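Long-range contacts in PUA domain-containing protein (Pyrococcus horikoshii, PDB 3D79), which is of unknown biological role but, as a protein with a PUA domain, probably binds RNA: residues A143-M149 and K161-H167; K44-K48 and I59-D63; M31-I36 and K92-R96. Numbering follows the deposited sequence.

Interaction 1. Residues A143-M149 and K161-H167; sequences AIGIALM and KAVKVIH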
# COMPACT_ATOMS: atom_id res chain seq x y z
N ALA A 143 -5.32 -0.78 -4.77
CA ALA A 143 -4.93 0.60 -4.45
C ALA A 143 -4.23 0.70 -3.11
O ALA A 143 -4.31 -0.20 -2.28
CB ALA A 143 -6.16 1.51 -4.46
N ILE A 144 -3.57 1.84 -2.90
CA ILE A 144 -3.06 2.21 -1.60
C ILE A 144 -3.54 3.62 -1.29
O ILE A 144 -3.88 4.38 -2.22
CB ILE A 144 -1.51 2.11 -1.50
CG1 ILE A 144 -0.82 3.01 -2.54
CG2 ILE A 144 -1.05 0.65 -1.69
CD1 ILE A 144 0.67 3.24 -2.27
N GLY A 145 -3.59 3.96 -0.01
CA GLY A 145 -4.09 5.28 0.38
C GLY A 145 -4.02 5.57 1.86
O GLY A 145 -3.33 4.89 2.62
N ILE A 146 -4.75 6.61 2.25
CA ILE A 146 -4.77 7.09 3.62
C ILE A 146 -6.15 6.86 4.21
O ILE A 146 -7.16 7.25 3.61
CB ILE A 146 -4.43 8.60 3.69
CG1 ILE A 146 -3.08 8.87 3.01
CG2 ILE A 146 -4.45 9.09 5.15
CD1 ILE A 146 -2.72 10.35 2.89
N ALA A 147 -6.18 6.21 5.37
CA ALA A 147 -7.42 5.96 6.09
C ALA A 147 -8.06 7.26 6.56
O ALA A 147 -7.39 8.11 7.16
CB ALA A 147 -7.18 5.06 7.27
N LEU A 148 -9.35 7.41 6.27
CA LEU A 148 -10.14 8.56 6.74
C LEU A 148 -11.05 8.15 7.90
O LEU A 148 -11.75 8.98 8.49
CB LEU A 148 -10.96 9.16 5.59
CG LEU A 148 -10.23 9.54 4.30
CD1 LEU A 148 -11.22 9.97 3.24
CD2 LEU A 148 -9.17 10.61 4.53
N MET A 149 -11.02 6.86 8.21
CA MET A 149 -11.73 6.27 9.34
C MET A 149 -10.81 5.26 10.01
O MET A 149 -9.88 4.75 9.37
CB MET A 149 -12.98 5.52 8.86
CG MET A 149 -14.03 6.36 8.14
SD MET A 149 -15.27 5.28 7.40
CE MET A 149 -16.53 6.48 6.95
N LYS A 161 -16.80 8.46 3.26
CA LYS A 161 -15.54 8.09 2.60
C LYS A 161 -14.57 7.47 3.59
O LYS A 161 -14.30 8.03 4.66
CB LYS A 161 -14.87 9.29 1.91
CG LYS A 161 -13.82 8.85 0.87
CD LYS A 161 -13.14 10.02 0.15
CE LYS A 161 -14.07 10.70 -0.86
NZ LYS A 161 -14.79 9.76 -1.77
N ALA A 162 -14.01 6.32 3.20
CA ALA A 162 -13.16 5.53 4.08
C ALA A 162 -11.67 5.66 3.80
O ALA A 162 -10.86 5.66 4.73
CB ALA A 162 -13.58 4.08 4.03
N VAL A 163 -11.31 5.74 2.52
CA VAL A 163 -9.89 5.80 2.13
C VAL A 163 -9.67 6.80 1.02
O VAL A 163 -10.32 6.74 -0.02
CB VAL A 163 -9.37 4.42 1.65
CG1 VAL A 163 -7.89 4.49 1.26
CG2 VAL A 163 -9.58 3.34 2.72
N LYS A 164 -8.73 7.73 1.25
CA LYS A 164 -8.24 8.61 0.19
C LYS A 164 -7.16 7.86 -0.59
O LYS A 164 -6.06 7.66 -0.08
CB LYS A 164 -7.68 9.91 0.78
CG LYS A 164 -7.27 10.95 -0.27
CD LYS A 164 -8.52 11.57 -0.90
CE LYS A 164 -8.20 12.24 -2.21
NZ LYS A 164 -9.43 12.45 -3.01
N VAL A 165 -7.49 7.46 -1.81
CA VAL A 165 -6.55 6.71 -2.66
C VAL A 165 -5.45 7.62 -3.20
O VAL A 165 -5.73 8.74 -3.64
CB VAL A 165 -7.27 5.96 -3.80
CG1 VAL A 165 -6.27 5.30 -4.75
CG2 VAL A 165 -8.23 4.92 -3.22
N ILE A 166 -4.21 7.16 -3.12
CA ILE A 166 -3.06 7.93 -3.64
C ILE A 166 -2.37 7.24 -4.82
O ILE A 166 -1.55 7.85 -5.51
CB ILE A 166 -2.03 8.27 -2.52
CG1 ILE A 166 -1.33 7.00 -2.00
CG2 ILE A 166 -2.71 9.05 -1.38
CD1 ILE A 166 -0.20 7.28 -0.99
N HIS A 167 -2.69 5.96 -5.03
CA HIS A 167 -2.10 5.17 -6.10
C HIS A 167 -2.98 3.94 -6.28
O HIS A 167 -3.34 3.28 -5.31
CB HIS A 167 -0.64 4.81 -5.76
CG HIS A 167 -0.06 3.72 -6.61
ND1 HIS A 167 0.73 2.71 -6.09
CD2 HIS A 167 -0.15 3.47 -7.94
CE1 HIS A 167 1.09 1.89 -7.06
NE2 HIS A 167 0.56 2.32 -8.19
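A classic beta bulge interrupts this antiparallel pairing: Ile-166 and His-167 both face Ile-144, whose O accepts Ile-166 N at 2.9 Å and, weakly, His-167 N at 3.4 Å, while Ile-144 N donates to His-167 O at 2.8 Å. The register slips by one residue between Ile-144 and Gly-145, and the chain turns a corner at Ile-166. Beyond the bulge the ladder is regular, with Ile-146 N to Lys-164 O and Lys-164 N to Ile-146 O both 2.9 Å, then Leu-148 N to Ala-162 O at 2.8 Å. Gly-145 faces Val-165 at a CA-CA distance of only 4.2 Å; an ideal CB on Gly-145 would lie 2.3 Å from Lys-164 O, a clash, so the missing side chain permits this close approach. Ile-144 CG1 packs on Ile-166 CG1 at 4.1 Å, and Met-149 SD meets Ala-162 CB at 4.0 Å. Asp-112 forms a salt bridge with Lys-164. A second classic bulge, in which Ala-162 and Val-163 both face Val-113, lies where strand 161-165 pairs with strand 113-114. The axes of 143-147 and 161-165 lie 120° apart, well short of the antiparallel 180°, and such strongly twisted, bulged strands fit the curled mixed beta sheet of a PUA domain.

Interaction 2. Residues K44-K48 and I59-D63; sequences KDEVK and ILVND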
# COMPACT_ATOMS: atom_id res chain seq x y z
N LYS A 44 20.69 -5.15 4.41
CA LYS A 44 21.82 -5.42 3.52
C LYS A 44 21.47 -5.28 2.03
O LYS A 44 22.36 -5.38 1.19
CB LYS A 44 22.42 -6.81 3.81
CG LYS A 44 22.76 -7.03 5.28
CD LYS A 44 23.56 -8.29 5.56
CE LYS A 44 23.62 -8.53 7.06
NZ LYS A 44 24.44 -9.71 7.47
N ASP A 45 20.20 -5.03 1.73
CA ASP A 45 19.74 -4.93 0.34
C ASP A 45 20.27 -3.69 -0.38
O ASP A 45 20.48 -2.65 0.25
CB ASP A 45 18.20 -4.93 0.26
CG ASP A 45 17.59 -6.29 0.56
OD1 ASP A 45 18.22 -7.33 0.31
OD2 ASP A 45 16.44 -6.32 1.05
N GLU A 46 20.48 -3.80 -1.69
CA GLU A 46 20.82 -2.63 -2.49
C GLU A 46 19.55 -1.86 -2.80
O GLU A 46 18.67 -2.36 -3.51
CB GLU A 46 21.53 -3.03 -3.79
CG GLU A 46 22.10 -1.82 -4.54
CD GLU A 46 23.06 -2.18 -5.64
OE1 GLU A 46 22.84 -3.21 -6.32
OE2 GLU A 46 24.04 -1.44 -5.84
N VAL A 47 19.45 -0.65 -2.25
CA VAL A 47 18.25 0.15 -2.38
C VAL A 47 18.54 1.41 -3.19
O VAL A 47 19.56 2.07 -2.97
CB VAL A 47 17.64 0.50 -1.00
CG1 VAL A 47 16.29 1.16 -1.16
CG2 VAL A 47 17.49 -0.76 -0.16
N LYS A 48 17.66 1.70 -4.14
CA LYS A 48 17.83 2.83 -5.03
C LYS A 48 16.54 3.64 -5.07
O LYS A 48 15.47 3.12 -4.75
CB LYS A 48 18.21 2.35 -6.44
CG LYS A 48 19.60 1.75 -6.55
CD LYS A 48 19.81 1.12 -7.91
CE LYS A 48 21.02 0.20 -7.93
NZ LYS A 48 21.03 -0.64 -9.15
N ILE A 59 10.95 3.59 -4.73
CA ILE A 59 12.09 2.96 -4.06
C ILE A 59 12.23 1.54 -4.59
O ILE A 59 11.29 0.75 -4.51
CB ILE A 59 11.91 2.93 -2.53
CG1 ILE A 59 11.62 4.33 -1.96
CG2 ILE A 59 13.14 2.28 -1.85
CD1 ILE A 59 12.77 5.32 -2.09
N LEU A 60 13.42 1.24 -5.12
CA LEU A 60 13.72 -0.08 -5.68
C LEU A 60 14.60 -0.86 -4.72
O LEU A 60 15.56 -0.32 -4.17
CB LEU A 60 14.42 0.06 -7.04
CG LEU A 60 13.61 0.70 -8.17
CD1 LEU A 60 13.89 2.20 -8.24
CD2 LEU A 60 13.89 0.03 -9.51
N VAL A 61 14.26 -2.13 -4.52
CA VAL A 61 15.05 -3.03 -3.68
C VAL A 61 15.61 -4.12 -4.58
O VAL A 61 14.85 -4.90 -5.15
CB VAL A 61 14.20 -3.64 -2.54
CG1 VAL A 61 15.07 -4.50 -1.64
CG2 VAL A 61 13.54 -2.54 -1.72
N ASN A 62 16.93 -4.15 -4.70
CA ASN A 62 17.61 -5.04 -5.65
C ASN A 62 16.96 -4.98 -7.04
O ASN A 62 16.62 -6.01 -7.64
CB ASN A 62 17.71 -6.46 -5.09
CG ASN A 62 18.36 -6.50 -3.72
OD1 ASN A 62 19.34 -5.79 -3.47
ND2 ASN A 62 17.83 -7.32 -2.83
N ASP A 63 16.77 -3.74 -7.49
CA ASP A 63 16.23 -3.38 -8.81
C ASP A 63 14.73 -3.65 -9.06
O ASP A 63 14.23 -3.41 -10.16
CB ASP A 63 17.11 -3.95 -9.94
CG ASP A 63 18.55 -3.49 -9.83
OD1 ASP A 63 18.79 -2.26 -9.84
OD2 ASP A 63 19.43 -4.37 -9.72
O HOH W 1 17.98 -1.49 -6.26
O HOH W 2 20.31 -3.14 -7.04
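Lys-44 makes no contact with 59-63, so the pairing starts at Asp-45, whose OD1 accepts a hydrogen bond from Asn-62 ND2 at 3.2 Å; its OD2 is held by the backbone N of Asn-42. Glu-46 follows with two direct bonds to the same asparagine: Glu-46 N donates to Asn-62 OD1 at 2.9 Å, and Asn-62 N donates to Glu-46 O at 2.8 Å. One asparagine thus uses both its amide side chain and its backbone to extend the pairing past the end of the strand. A water also links Glu-46 O (3.0 Å) to Asp-63 N (2.8 Å). At Val-47 the strand proper begins, as part of the antiparallel beta hairpin 47-51/56-61 within the five-stranded sheet of the Pre-PUA-like region. Val-47 and Val-61 form a non-hydrogen-bonded pair, CA-CA 4.7 Å, with both side chains on the face that also meets Leu-41. Val-47 CG1 reaches Ile-59 CG2 at 3.4 Å, and helix 18-32 covers these two through Val-21 and Ile-24. Lys-48 then forms the hydrogen-bonded pair with Leu-60: Lys-48 N to Leu-60 O is 2.9 Å and Leu-60 N to Lys-48 O 2.8 Å. On the other face, the extended Lys-48 side chain carries NZ to Asp-63 OD1, a 2.8 Å salt bridge that ties strand 47-51 to the tight turn between strands 56-61 and 64-70.

Interaction 3. Residues M31-I36 and K92-R96; sequences MFGEEI and KWPRR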
# COMPACT_ATOMS: atom_id res chain seq x y z
N MET A 31 4.18 -0.83 10.60
CA MET A 31 2.94 -1.01 9.85
C MET A 31 2.52 -2.47 9.72
O MET A 31 1.35 -2.80 9.95
CB MET A 31 3.06 -0.38 8.46
CG MET A 31 3.23 1.13 8.49
SD MET A 31 3.12 1.86 6.85
CE MET A 31 4.65 1.30 6.09
N PHE A 32 3.46 -3.34 9.38
CA PHE A 32 3.14 -4.73 9.01
C PHE A 32 3.63 -5.79 10.00
O PHE A 32 3.28 -6.97 9.88
CB PHE A 32 3.72 -5.05 7.64
CG PHE A 32 3.13 -4.22 6.54
CD1 PHE A 32 1.84 -4.46 6.09
CD2 PHE A 32 3.87 -3.20 5.95
CE1 PHE A 32 1.28 -3.68 5.08
CE2 PHE A 32 3.33 -2.43 4.93
CZ PHE A 32 2.03 -2.67 4.50
N GLY A 33 4.44 -5.37 10.96
CA GLY A 33 5.11 -6.30 11.84
C GLY A 33 6.44 -6.70 11.22
O GLY A 33 6.60 -6.67 10.00
N GLU A 34 7.38 -7.08 12.08
CA GLU A 34 8.74 -7.37 11.65
C GLU A 34 8.82 -8.52 10.64
O GLU A 34 9.66 -8.48 9.74
CB GLU A 34 9.64 -7.63 12.88
CG GLU A 34 11.14 -7.63 12.61
CD GLU A 34 11.63 -8.98 12.10
OE1 GLU A 34 11.02 -10.01 12.45
OE2 GLU A 34 12.63 -9.00 11.35
N GLU A 35 7.94 -9.51 10.76
CA GLU A 35 7.95 -10.67 9.87
C GLU A 35 7.66 -10.31 8.40
O GLU A 35 8.45 -10.64 7.51
CB GLU A 35 7.00 -11.77 10.36
CG GLU A 35 6.99 -13.02 9.48
CD GLU A 35 6.53 -14.26 10.21
OE1 GLU A 35 7.17 -14.63 11.22
OE2 GLU A 35 5.54 -14.88 9.77
N ILE A 36 6.54 -9.63 8.17
CA ILE A 36 6.18 -9.20 6.81
C ILE A 36 7.20 -8.20 6.26
O ILE A 36 7.65 -8.33 5.12
CB ILE A 36 4.74 -8.61 6.77
CG1 ILE A 36 3.71 -9.73 6.92
CG2 ILE A 36 4.51 -7.84 5.48
CD1 ILE A 36 2.28 -9.26 7.21
N LYS A 92 -5.98 -11.12 4.96
CA LYS A 92 -5.76 -11.25 6.39
C LYS A 92 -4.58 -10.44 6.93
O LYS A 92 -4.15 -10.62 8.07
CB LYS A 92 -5.63 -12.74 6.77
CG LYS A 92 -6.91 -13.54 6.53
CD LYS A 92 -8.02 -13.13 7.50
CE LYS A 92 -9.36 -13.73 7.13
NZ LYS A 92 -10.32 -13.58 8.26
N TRP A 93 -4.07 -9.52 6.11
CA TRP A 93 -2.88 -8.72 6.44
C TRP A 93 -3.17 -7.47 7.26
O TRP A 93 -4.29 -6.94 7.23
CB TRP A 93 -2.15 -8.32 5.15
CG TRP A 93 -1.02 -9.22 4.76
CD1 TRP A 93 -0.91 -10.57 4.98
CD2 TRP A 93 0.16 -8.84 4.04
NE1 TRP A 93 0.27 -11.04 4.46
CE2 TRP A 93 0.94 -10.00 3.87
CE3 TRP A 93 0.63 -7.62 3.52
CZ2 TRP A 93 2.18 -9.98 3.21
CZ3 TRP A 93 1.86 -7.60 2.87
CH2 TRP A 93 2.62 -8.78 2.72
N PRO A 94 -2.15 -6.96 7.98
CA PRO A 94 -2.29 -5.66 8.62
C PRO A 94 -2.45 -4.57 7.57
O PRO A 94 -1.96 -4.72 6.44
CB PRO A 94 -0.95 -5.47 9.36
CG PRO A 94 -0.27 -6.78 9.35
CD PRO A 94 -0.82 -7.56 8.20
N ARG A 95 -3.14 -3.50 7.96
CA ARG A 95 -3.39 -2.32 7.13
C ARG A 95 -4.28 -2.59 5.91
O ARG A 95 -4.34 -1.77 4.99
CB ARG A 95 -2.09 -1.63 6.69
CG ARG A 95 -1.21 -1.15 7.84
CD ARG A 95 -1.95 -0.14 8.73
NE ARG A 95 -1.10 0.40 9.79
CZ ARG A 95 -0.32 1.47 9.68
NH1 ARG A 95 -0.25 2.15 8.53
NH2 ARG A 95 0.40 1.87 10.72
N ARG A 96 -4.98 -3.72 5.92
CA ARG A 96 -5.89 -4.08 4.83
C ARG A 96 -7.23 -3.36 4.92
O ARG A 96 -7.77 -3.11 6.00
CB ARG A 96 -6.14 -5.60 4.81
CG ARG A 96 -7.17 -6.04 5.84
CD ARG A 96 -7.33 -7.56 5.88
NE ARG A 96 -8.21 -7.97 6.97
CZ ARG A 96 -7.83 -8.11 8.24
NH1 ARG A 96 -6.57 -7.86 8.60
NH2 ARG A 96 -8.71 -8.48 9.16
O HOH W 3 -0.48 -1.68 11.68
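Ile-36 projects from the helical side, its CA-to-CB bond pointing toward 92-96. Its CD1 sits 3.7 Å from the centroid of the Trp-93 five-membered ring and 12° off the ring normal, a CH-pi contact, and 3.7 Å from Pro-94 CD, so the methyl fills the corner between indole and proline. Ile-36 CG2 rests over the same indole, 3.5 Å from Trp-93 CH2. The Pro-94 ring sits in the hollow at the helix junction, bordered by Met-31 O (3.6 Å from Pro-94 CB), Phe-32 O (3.6 Å from Pro-94 CG) and Ile-36 CD1. Gly-33 makes the break: at phi 89° and psi 154° a CB would jam against the Phe-32 carbonyl O, hence a glycine. The Phe-32 ring meets the Trp-93 six-membered ring obliquely, planes at 57°. Beyond it, Met-31 CG lies over a face of the Arg-95 guanidinium, 3.6 Å from NH1, and a water joins Met-31 O (2.8 Å) to Arg-95 NE (2.9 Å). Arg-95 NH1 is held by Phe-130 O. The type II turn from Trp-93 to Arg-96 thus docks between the junction of helices 18-32 and 34-40 and strand 130-135, with Met-31 and Phe-32 also packing on strand 73-76.

Interaction 2 joins adjacent strands of the five-stranded antiparallel sheet in the Pre-PUA-like range, and interaction 1 pairs strands of the mixed sheet in the PUA range. They lie on opposite sides of the chain's centre, about 26 Å apart between centres. The centre of interaction 3 is about 17 Å from that of interaction 1 and about 20 Å from that of interaction 2. In sequence, interaction 3 spans interaction 2 and closes before interaction 1 opens. No two of them touch. Interaction 3 packs the helical junction of the Pre-PUA-like part against the segment entering strand 96-99 of the PUA sheet, so it is one of the places where the two parts of the protein meet.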